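450aa long hypothetical fmu protein (Pyrococcus horikoshii, PDB 2YXL) probably transfers methyl groups from S-adenosyl-L-methionine to carbon 5 of cytosines in RNA. Local coordinates at residues 18-26 with 84-92; 413-421 with 425-435. All coordinates share one frame; numbering follows the deposited sequence.

Contact 1. Residues 18-26 with 84-92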
loop_
_atom_site.group_PDB
_atom_site.type_symbol
_atom_site.label_atom_id
_atom_site.label_comp_id
_atom_site.label_asym_id
_atom_site.label_seq_id
_atom_site.Cartn_x
_atom_site.Cartn_y
_atom_site.Cartn_z
ATOM N N ILE A 18 18.514 0.491 -8.422
ATOM C CA ILE A 18 17.244 1.218 -8.590
ATOM C C ILE A 18 16.570 0.872 -9.904
ATOM O O ILE A 18 15.347 0.831 -9.967
ATOM C CB ILE A 18 17.348 2.774 -8.523
ATOM C CG1 ILE A 18 18.787 3.257 -8.420
ATOM C CG2 ILE A 18 16.415 3.339 -7.440
ATOM C CD1 ILE A 18 19.401 3.537 -9.759
ATOM N N ILE A 19 17.364 0.642 -10.948
ATOM C CA ILE A 19 16.819 0.227 -12.237
ATOM C C ILE A 19 16.039 -1.075 -12.066
ATOM O O ILE A 19 14.887 -1.163 -12.492
ATOM C CB ILE A 19 17.907 0.086 -13.337
ATOM C CG1 ILE A 19 18.519 1.455 -13.656
ATOM C CG2 ILE A 19 17.312 -0.549 -14.609
ATOM C CD1 ILE A 19 19.763 1.403 -14.526
ATOM N N GLU A 20 16.656 -2.065 -11.420
ATOM C CA GLU A 20 15.988 -3.338 -11.159
ATOM C C GLU A 20 14.786 -3.176 -10.222
ATOM O O GLU A 20 13.764 -3.838 -10.407
ATOM C CB GLU A 20 16.976 -4.397 -10.646
ATOM C CG GLU A 20 16.332 -5.752 -10.316
ATOM C CD GLU A 20 17.074 -6.957 -10.893
ATOM O OE1 GLU A 20 16.425 -8.012 -11.072
ATOM O OE2 GLU A 20 18.288 -6.863 -11.175
ATOM N N ALA A 21 14.898 -2.285 -9.240
ATOM C CA ALA A 21 13.796 -2.027 -8.309
ATOM C C ALA A 21 12.610 -1.372 -9.012
ATOM O O ALA A 21 11.457 -1.725 -8.756
ATOM C CB ALA A 21 14.265 -1.172 -7.134
ATOM N N ILE A 22 12.907 -0.421 -9.894
ATOM C CA ILE A 22 11.886 0.280 -10.664
ATOM C C ILE A 22 11.249 -0.663 -11.689
ATOM O O ILE A 22 10.029 -0.636 -11.891
ATOM C CB ILE A 22 12.456 1.566 -11.329
ATOM C CG1 ILE A 22 12.853 2.603 -10.262
ATOM C CG2 ILE A 22 11.476 2.175 -12.321
ATOM C CD1 ILE A 22 11.726 3.051 -9.321
ATOM N N ARG A 23 12.070 -1.507 -12.311
ATOM C CA ARG A 23 11.573 -2.506 -13.252
ATOM C C ARG A 23 10.685 -3.530 -12.551
ATOM O O ARG A 23 9.577 -3.809 -13.016
ATOM C CB ARG A 23 12.726 -3.208 -13.988
ATOM C CG ARG A 23 12.293 -4.148 -15.120
ATOM C CD ARG A 23 11.887 -5.527 -14.597
ATOM N NE ARG A 23 11.230 -6.338 -15.620
ATOM C CZ ARG A 23 9.936 -6.268 -15.930
ATOM N NH1 ARG A 23 9.130 -5.415 -15.305
ATOM N NH2 ARG A 23 9.448 -7.051 -16.882
ATOM N N LEU A 24 11.168 -4.087 -11.443
ATOM C CA LEU A 24 10.413 -5.105 -10.712
ATOM C C LEU A 24 9.183 -4.529 -10.017
ATOM O O LEU A 24 8.202 -5.242 -9.799
ATOM C CB LEU A 24 11.295 -5.850 -9.708
ATOM C CG LEU A 24 12.390 -6.785 -10.236
ATOM C CD1 LEU A 24 13.160 -7.365 -9.062
ATOM C CD2 LEU A 24 11.840 -7.900 -11.116
ATOM N N GLY A 25 9.241 -3.241 -9.686
ATOM C CA GLY A 25 8.126 -2.538 -9.048
ATOM C C GLY A 25 6.889 -2.469 -9.920
ATOM O O GLY A 25 5.788 -2.206 -9.437
ATOM N N GLU A 26 7.079 -2.710 -11.213
ATOM C CA GLU A 26 6.002 -2.678 -12.181
ATOM C C GLU A 26 5.203 -3.976 -12.147
ATOM O O GLU A 26 4.009 -3.978 -12.446
ATOM C CB GLU A 26 6.574 -2.446 -13.576
ATOM C CG GLU A 26 5.692 -1.628 -14.487
ATOM C CD GLU A 26 6.415 -1.163 -15.737
ATOM O OE1 GLU A 26 7.070 -1.998 -16.401
ATOM O OE2 GLU A 26 6.321 0.042 -16.060
ATOM N N PRO A 84 10.568 -3.070 -20.855
ATOM C CA PRO A 84 10.474 -2.761 -19.418
ATOM C C PRO A 84 11.787 -2.288 -18.781
ATOM O O PRO A 84 11.760 -1.433 -17.886
ATOM C CB PRO A 84 10.055 -4.096 -18.789
ATOM C CG PRO A 84 9.529 -4.911 -19.891
ATOM C CD PRO A 84 10.234 -4.481 -21.130
ATOM N N TRP A 85 12.916 -2.839 -19.226
ATOM C CA TRP A 85 14.221 -2.447 -18.680
ATOM C C TRP A 85 14.614 -1.063 -19.175
ATOM O O TRP A 85 15.158 -0.257 -18.413
ATOM C CB TRP A 85 15.306 -3.486 -19.000
ATOM C CG TRP A 85 15.082 -4.770 -18.267
ATOM C CD1 TRP A 85 14.480 -5.897 -18.750
ATOM C CD2 TRP A 85 15.418 -5.049 -16.903
ATOM N NE1 TRP A 85 14.432 -6.864 -17.777
ATOM C CE2 TRP A 85 15.000 -6.372 -16.632
ATOM C CE3 TRP A 85 16.035 -4.313 -15.883
ATOM C CZ2 TRP A 85 15.183 -6.977 -15.385
ATOM C CZ3 TRP A 85 16.216 -4.916 -14.640
ATOM C CH2 TRP A 85 15.788 -6.234 -14.403
ATOM N N LEU A 86 14.322 -0.792 -20.447
ATOM C CA LEU A 86 14.547 0.528 -21.022
ATOM C C LEU A 86 13.706 1.581 -20.303
ATOM O O LEU A 86 14.240 2.597 -19.857
ATOM C CB LEU A 86 14.255 0.530 -22.523
ATOM C CG LEU A 86 14.542 1.820 -23.296
ATOM C CD1 LEU A 86 15.999 2.274 -23.154
ATOM C CD2 LEU A 86 14.187 1.632 -24.761
ATOM N N ARG A 87 12.402 1.324 -20.173
ATOM C CA ARG A 87 11.497 2.239 -19.477
ATOM C C ARG A 87 11.986 2.552 -18.062
ATOM O O ARG A 87 12.011 3.713 -17.660
ATOM C CB ARG A 87 10.061 1.692 -19.449
ATOM C CG ARG A 87 9.082 2.536 -18.619
ATOM C CD ARG A 87 7.614 2.164 -18.839
ATOM N NE ARG A 87 7.330 0.759 -18.543
ATOM C CZ ARG A 87 7.217 -0.200 -19.462
ATOM N NH1 ARG A 87 6.963 -1.442 -19.086
ATOM N NH2 ARG A 87 7.358 0.077 -20.752
ATOM N N ALA A 88 12.372 1.514 -17.323
ATOM C CA ALA A 88 12.891 1.667 -15.966
ATOM C C ALA A 88 14.168 2.506 -15.947
ATOM O O ALA A 88 14.310 3.401 -15.113
ATOM C CB ALA A 88 13.132 0.304 -15.329
ATOM N N ALA A 89 15.084 2.234 -16.874
ATOM C CA ALA A 89 16.335 2.989 -16.950
ATOM C C ALA A 89 16.080 4.459 -17.279
ATOM O O ALA A 89 16.684 5.348 -16.670
ATOM C CB ALA A 89 17.285 2.368 -17.958
ATOM N N LEU A 90 15.180 4.706 -18.229
ATOM C CA LEU A 90 14.830 6.066 -18.622
ATOM C C LEU A 90 14.206 6.840 -17.456
ATOM O O LEU A 90 14.531 8.009 -17.242
ATOM C CB LEU A 90 13.909 6.062 -19.847
ATOM C CG LEU A 90 14.507 5.673 -21.207
ATOM C CD1 LEU A 90 13.428 5.601 -22.264
ATOM C CD2 LEU A 90 15.608 6.647 -21.643
ATOM N N ARG A 91 13.342 6.176 -16.690
ATOM C CA ARG A 91 12.723 6.784 -15.510
ATOM C C ARG A 91 13.764 7.169 -14.454
ATOM O O ARG A 91 13.724 8.266 -13.892
ATOM C CB ARG A 91 11.670 5.849 -14.908
ATOM C CG ARG A 91 10.366 5.804 -15.688
ATOM C CD ARG A 91 9.457 4.674 -15.229
ATOM N NE ARG A 91 8.117 4.814 -15.803
ATOM C CZ ARG A 91 7.129 3.933 -15.665
ATOM N NH1 ARG A 91 7.301 2.812 -14.972
ATOM N NH2 ARG A 91 5.956 4.175 -16.232
ATOM N N VAL A 92 14.698 6.257 -14.205
ATOM C CA VAL A 92 15.785 6.477 -13.267
ATOM C C VAL A 92 16.652 7.668 -13.699
ATOM O O VAL A 92 16.963 8.548 -12.882
ATOM C CB VAL A 92 16.635 5.188 -13.106
ATOM C CG1 VAL A 92 17.970 5.476 -12.424
ATOM C CG2 VAL A 92 15.851 4.128 -12.336
HETATM O O HOH W 1 9.411 0.983 -14.739
HETATM O O HOH W 2 9.704 -1.199 -16.219
HETATM O O HOH W 3 4.261 1.408 -15.065
#

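Contact 2. Residues 413-421 with 425-435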
loop_
_atom_site.group_PDB
_atom_site.type_symbol
_atom_site.label_atom_id
_atom_site.label_comp_id
_atom_site.label_asym_id
_atom_site.label_seq_id
_atom_site.Cartn_x
_atom_site.Cartn_y
_atom_site.Cartn_z
ATOM N N LEU A 413 -26.832 0.999 11.056
ATOM C CA LEU A 413 -25.492 1.526 11.268
ATOM C C LEU A 413 -25.218 1.770 12.753
ATOM O O LEU A 413 -25.949 2.514 13.418
ATOM C CB LEU A 413 -25.312 2.813 10.455
ATOM C CG LEU A 413 -23.914 3.327 10.107
ATOM C CD1 LEU A 413 -23.113 2.303 9.316
ATOM C CD2 LEU A 413 -24.039 4.619 9.322
ATOM N N VAL A 414 -24.176 1.115 13.269
ATOM C CA VAL A 414 -23.736 1.310 14.653
ATOM C C VAL A 414 -22.750 2.478 14.664
ATOM O O VAL A 414 -21.685 2.388 14.053
ATOM C CB VAL A 414 -23.061 0.040 15.244
ATOM C CG1 VAL A 414 -22.734 0.236 16.721
ATOM C CG2 VAL A 414 -23.940 -1.186 15.054
ATOM N N PRO A 415 -23.109 3.580 15.356
ATOM C CA PRO A 415 -22.325 4.819 15.334
ATOM C C PRO A 415 -20.879 4.611 15.780
ATOM O O PRO A 415 -20.626 3.896 16.752
ATOM C CB PRO A 415 -23.066 5.724 16.324
ATOM C CG PRO A 415 -24.448 5.185 16.371
ATOM C CD PRO A 415 -24.298 3.706 16.219
ATOM N N LEU A 416 -19.952 5.230 15.054
ATOM C CA LEU A 416 -18.522 5.140 15.336
ATOM C C LEU A 416 -17.931 6.523 15.590
ATOM O O LEU A 416 -18.227 7.471 14.859
ATOM C CB LEU A 416 -17.794 4.477 14.159
ATOM C CG LEU A 416 -17.408 2.990 14.194
ATOM C CD1 LEU A 416 -18.417 2.112 14.920
ATOM C CD2 LEU A 416 -17.182 2.481 12.781
ATOM N N LYS A 417 -17.097 6.636 16.625
ATOM C CA LYS A 417 -16.402 7.896 16.913
ATOM C C LYS A 417 -14.883 7.728 17.041
ATOM O O LYS A 417 -14.125 8.454 16.400
ATOM C CB LYS A 417 -16.988 8.586 18.151
ATOM C CG LYS A 417 -17.129 10.113 18.016
ATOM C CD LYS A 417 -15.911 10.902 18.533
ATOM C CE LYS A 417 -14.887 11.237 17.441
ATOM N NZ LYS A 417 -15.414 12.096 16.335
ATOM N N SER A 418 -14.443 6.771 17.853
ATOM C CA SER A 418 -13.012 6.579 18.093
ATOM C C SER A 418 -12.334 5.676 17.066
ATOM O O SER A 418 -12.924 4.693 16.627
ATOM C CB SER A 418 -12.771 6.043 19.500
ATOM O OG SER A 418 -12.904 7.083 20.444
ATOM N N PRO A 419 -11.074 5.991 16.704
ATOM C CA PRO A 419 -10.310 7.155 17.143
ATOM C C PRO A 419 -10.220 8.278 16.104
ATOM O O PRO A 419 -9.556 9.289 16.344
ATOM C CB PRO A 419 -8.922 6.555 17.381
ATOM C CG PRO A 419 -8.845 5.355 16.410
ATOM C CD PRO A 419 -10.241 5.107 15.872
ATOM N N TYR A 420 -10.882 8.107 14.965
ATOM C CA TYR A 420 -10.737 9.048 13.858
ATOM C C TYR A 420 -11.927 9.998 13.710
ATOM O O TYR A 420 -12.566 10.357 14.697
ATOM C CB TYR A 420 -10.431 8.306 12.549
ATOM C CG TYR A 420 -9.209 7.412 12.618
ATOM C CD1 TYR A 420 -9.335 6.023 12.547
ATOM C CD2 TYR A 420 -7.925 7.951 12.762
ATOM C CE1 TYR A 420 -8.215 5.192 12.609
ATOM C CE2 TYR A 420 -6.801 7.130 12.827
ATOM C CZ TYR A 420 -6.953 5.751 12.748
ATOM O OH TYR A 420 -5.851 4.929 12.810
ATOM N N ASP A 421 -12.210 10.403 12.476
ATOM C CA ASP A 421 -13.200 11.441 12.201
ATOM C C ASP A 421 -14.489 10.896 11.578
ATOM O O ASP A 421 -14.514 9.758 11.110
ATOM C CB ASP A 421 -12.574 12.519 11.309
ATOM C CG ASP A 421 -11.538 13.355 12.043
ATOM O OD1 ASP A 421 -11.312 13.123 13.254
ATOM O OD2 ASP A 421 -10.948 14.250 11.408
ATOM N N LEU A 425 -21.438 9.971 5.762
ATOM C CA LEU A 425 -22.669 9.430 6.320
ATOM C C LEU A 425 -22.466 9.292 7.828
ATOM O O LEU A 425 -21.487 8.682 8.265
ATOM C CB LEU A 425 -22.987 8.071 5.692
ATOM C CG LEU A 425 -24.234 7.318 6.161
ATOM C CD1 LEU A 425 -25.514 7.998 5.684
ATOM C CD2 LEU A 425 -24.177 5.880 5.675
ATOM N N GLU A 426 -23.372 9.865 8.617
ATOM C CA GLU A 426 -23.220 9.864 10.073
ATOM C C GLU A 426 -23.275 8.458 10.668
ATOM O O GLU A 426 -24.203 7.692 10.399
ATOM C CB GLU A 426 -24.248 10.781 10.747
ATOM C CG GLU A 426 -23.852 12.256 10.743
ATOM C CD GLU A 426 -24.403 13.034 11.934
ATOM O OE1 GLU A 426 -24.084 14.237 12.049
ATOM O OE2 GLU A 426 -25.148 12.453 12.755
ATOM N N GLY A 427 -22.271 8.138 11.480
ATOM C CA GLY A 427 -22.122 6.804 12.057
ATOM C C GLY A 427 -20.933 6.070 11.462
ATOM O O GLY A 427 -20.455 5.082 12.028
ATOM N N THR A 428 -20.468 6.554 10.309
ATOM C CA THR A 428 -19.289 6.003 9.648
ATOM C C THR A 428 -18.050 6.814 10.014
ATOM O O THR A 428 -18.150 7.980 10.403
ATOM C CB THR A 428 -19.441 5.954 8.101
ATOM O OG1 THR A 428 -19.524 7.283 7.567
ATOM C CG2 THR A 428 -20.674 5.151 7.697
ATOM N N MET A 429 -16.886 6.191 9.872
ATOM C CA MET A 429 -15.635 6.797 10.298
ATOM C C MET A 429 -14.615 6.808 9.168
ATOM O O MET A 429 -14.531 5.859 8.390
ATOM C CB MET A 429 -15.085 6.047 11.512
ATOM C CG MET A 429 -13.884 6.693 12.181
ATOM S SD MET A 429 -13.552 5.992 13.807
ATOM C CE MET A 429 -13.078 4.312 13.396
ATOM N N ARG A 430 -13.852 7.895 9.084
ATOM C CA ARG A 430 -12.781 8.021 8.102
ATOM C C ARG A 430 -11.455 8.426 8.745
ATOM O O ARG A 430 -11.423 9.260 9.656
ATOM C CB ARG A 430 -13.153 9.029 7.014
ATOM C CG ARG A 430 -14.066 8.485 5.932
ATOM C CD ARG A 430 -14.329 9.546 4.880
ATOM N NE ARG A 430 -14.982 9.003 3.693
ATOM C CZ ARG A 430 -14.399 8.850 2.505
ATOM N NH1 ARG A 430 -13.131 9.202 2.323
ATOM N NH2 ARG A 430 -15.091 8.351 1.487
ATOM N N ALA A 431 -10.373 7.816 8.269
ATOM C CA ALA A 431 -9.019 8.237 8.600
ATOM C C ALA A 431 -8.436 8.966 7.399
ATOM O O ALA A 431 -8.734 8.629 6.247
ATOM C CB ALA A 431 -8.156 7.041 8.966
ATOM N N TRP A 432 -7.618 9.976 7.678
ATOM C CA TRP A 432 -6.981 10.779 6.641
ATOM C C TRP A 432 -5.493 10.954 6.928
ATOM O O TRP A 432 -5.109 11.179 8.080
ATOM C CB TRP A 432 -7.647 12.151 6.547
ATOM C CG TRP A 432 -9.061 12.116 6.062
ATOM C CD1 TRP A 432 -10.193 12.166 6.827
ATOM C CD2 TRP A 432 -9.502 12.036 4.699
ATOM N NE1 TRP A 432 -11.309 12.121 6.026
ATOM C CE2 TRP A 432 -10.915 12.041 4.716
ATOM C CE3 TRP A 432 -8.840 11.958 3.465
ATOM C CZ2 TRP A 432 -11.681 11.970 3.547
ATOM C CZ3 TRP A 432 -9.600 11.892 2.302
ATOM C CH2 TRP A 432 -11.007 11.897 2.352
ATOM N N PRO A 433 -4.649 10.859 5.882
ATOM C CA PRO A 433 -3.198 11.039 6.030
ATOM C C PRO A 433 -2.809 12.385 6.641
ATOM O O PRO A 433 -1.955 12.430 7.525
ATOM C CB PRO A 433 -2.680 10.933 4.589
ATOM C CG PRO A 433 -3.728 10.156 3.866
ATOM C CD PRO A 433 -5.023 10.560 4.485
ATOM N N HIS A 434 -3.448 13.461 6.186
ATOM C CA HIS A 434 -3.111 14.817 6.629
ATOM C C HIS A 434 -3.668 15.164 8.010
ATOM O O HIS A 434 -3.209 16.118 8.641
ATOM C CB HIS A 434 -3.548 15.855 5.583
ATOM C CG HIS A 434 -5.029 15.921 5.368
ATOM N ND1 HIS A 434 -5.753 14.877 4.831
ATOM C CD2 HIS A 434 -5.919 16.913 5.605
ATOM C CE1 HIS A 434 -7.027 15.219 4.757
ATOM N NE2 HIS A 434 -7.154 16.451 5.218
ATOM N N ARG A 435 -4.649 14.393 8.476
ATOM C CA ARG A 435 -5.212 14.587 9.817
ATOM C C ARG A 435 -4.637 13.618 10.848
ATOM O O ARG A 435 -4.485 13.976 12.012
ATOM C CB ARG A 435 -6.738 14.449 9.804
ATOM C CG ARG A 435 -7.480 15.472 8.960
ATOM C CD ARG A 435 -8.978 15.325 9.154
ATOM N NE ARG A 435 -9.746 15.814 8.010
ATOM C CZ ARG A 435 -11.052 15.613 7.833
ATOM N NH1 ARG A 435 -11.757 14.921 8.721
ATOM N NH2 ARG A 435 -11.656 16.101 6.756
#

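Contact 1. Residues 18-26 with 84-92
Ile19 sits as a knob among Trp85, Ala88, Ala89 and Val92, joining two helices of the all-helical N-terminal part of the chain by a knob-into-hole contact. The short segments 18-24 and 84-92 approach to 8.4 Å between axes, their directions 121° apart. Small Ala88 allows this closeness: its CB lies against the backbone around Ile19 O and Arg23 N. Val92 extends the apolar seam, its CG2 4.0 Å from Ile22 CG1, while Ile18 meets its other methyl.

At one border Arg23 crosses the Trp85 indole at about a right angle. With CG anti to the backbone N (chi1 -173°), the chain goes over one ring face, and Arg23 CG lies 3.7 Å from Trp85 CD2. The contact is therefore CH-pi, made by methylenes; the guanidinium continues to Pro84, whose CB packs over one of its faces, 3.6 Å from Arg23 CZ. Glu20 puts its carboxylate carbon at the indole edge and has its salt bridge with Arg121.

At the other border Glu26, Arg87 and Arg91 form a salt-bridge network. Arg87 grips the carboxylate side-on: NH1 reaches Glu26 OE1 at 2.7 Å and a nearly straight 167°, and NE reaches Glu26 OE2 at 2.8 Å, on its syn lone pair. Arg91 NH1 adds a weak bond to OE2. With a leucine in place of Arg87, Glu26 would probably lose its two-pronged clamp and be free to swing, held by little more than the weak Arg91 bond and waters.

Second-shell partners fix both arginines: Arg87 NH2 bonds the carbonyls of Pro79 and Leu82, and Arg91 NH2 pairs with Asp68. Between the two, Arg87 CD lies 3.6 Å above the centre of the Arg91 guanidinium plane.

Contact 2. Residues 413-421 with 425-435
A short antiparallel hairpin late in the chain, in the mixed sheet of the methyltransferase domain, is pinned by one hydrogen-bonded pair, Asp421 with Arg430. Arg430 N donates to Asp421 O at 2.8 Å and 167°, and Asp421 N returns the bond to Arg430 O.

Met429 fills the bend of the loop before this pair. Its thioether is wrapped by the backbone from Lys417 to Tyr420, which includes a cis peptide before Pro419. Tyr420 N makes a weak bond to Met429 SD, and Met429 CE lies 3.8 Å from Pro419 CD. Met429 CG is anti to its residue's backbone N (chi1 -172°), which sends the chain across to that loop. The Tyr420 ring is sandwiched: Ala431 CB stands almost centrally over one face, 3.8 Å from Tyr420 CG, and Pro419 CG lies over the rim of the opposite face. The Tyr420 hydroxyl is tied to Glu246.

Beyond the pair, Arg435 NH1 forms a salt bridge with Asp421 OD2 at 2.9 Å, meeting the anti lone pair within the guanidinium plane. Trp432 CD1 covers a face of that guanidinium.

At the other end a type II turn runs from Leu425 to Thr428. Gly427 has phi 110°, suited to its third position, and Leu413 CD2 packs 3.8 Å from Thr428 CG2.

Strand 429-431 also bonds the backbone of strand 441-447, through Met429 with Tyr443 and Ala431 with Phe441. That strand runs antiparallel to its neighbour 383-389, the reversed strand characteristic of the class I, Rossmann-like methyltransferase sheet.

From the N terminus, helix 12-24 leads into the helical part of the chain, and contact 1 closes when helix 84-99 returns to it after 57 intervening residues, many helical and none in a strand. The chain then builds the remaining helices of the N-terminal part, the four-stranded sheet, and most of the methyltransferase strands and helices before contact 2 opens. Contact 2 closes a much shorter loop, with three residues between its segments. The two are in series and neither nest nor cross. They lie on opposite sides of the chain's centre, nearest atoms about 21 Å apart: contact 1 ties helix to helix, contact 2 closes a hairpin that extends the mixed methyltransferase sheet.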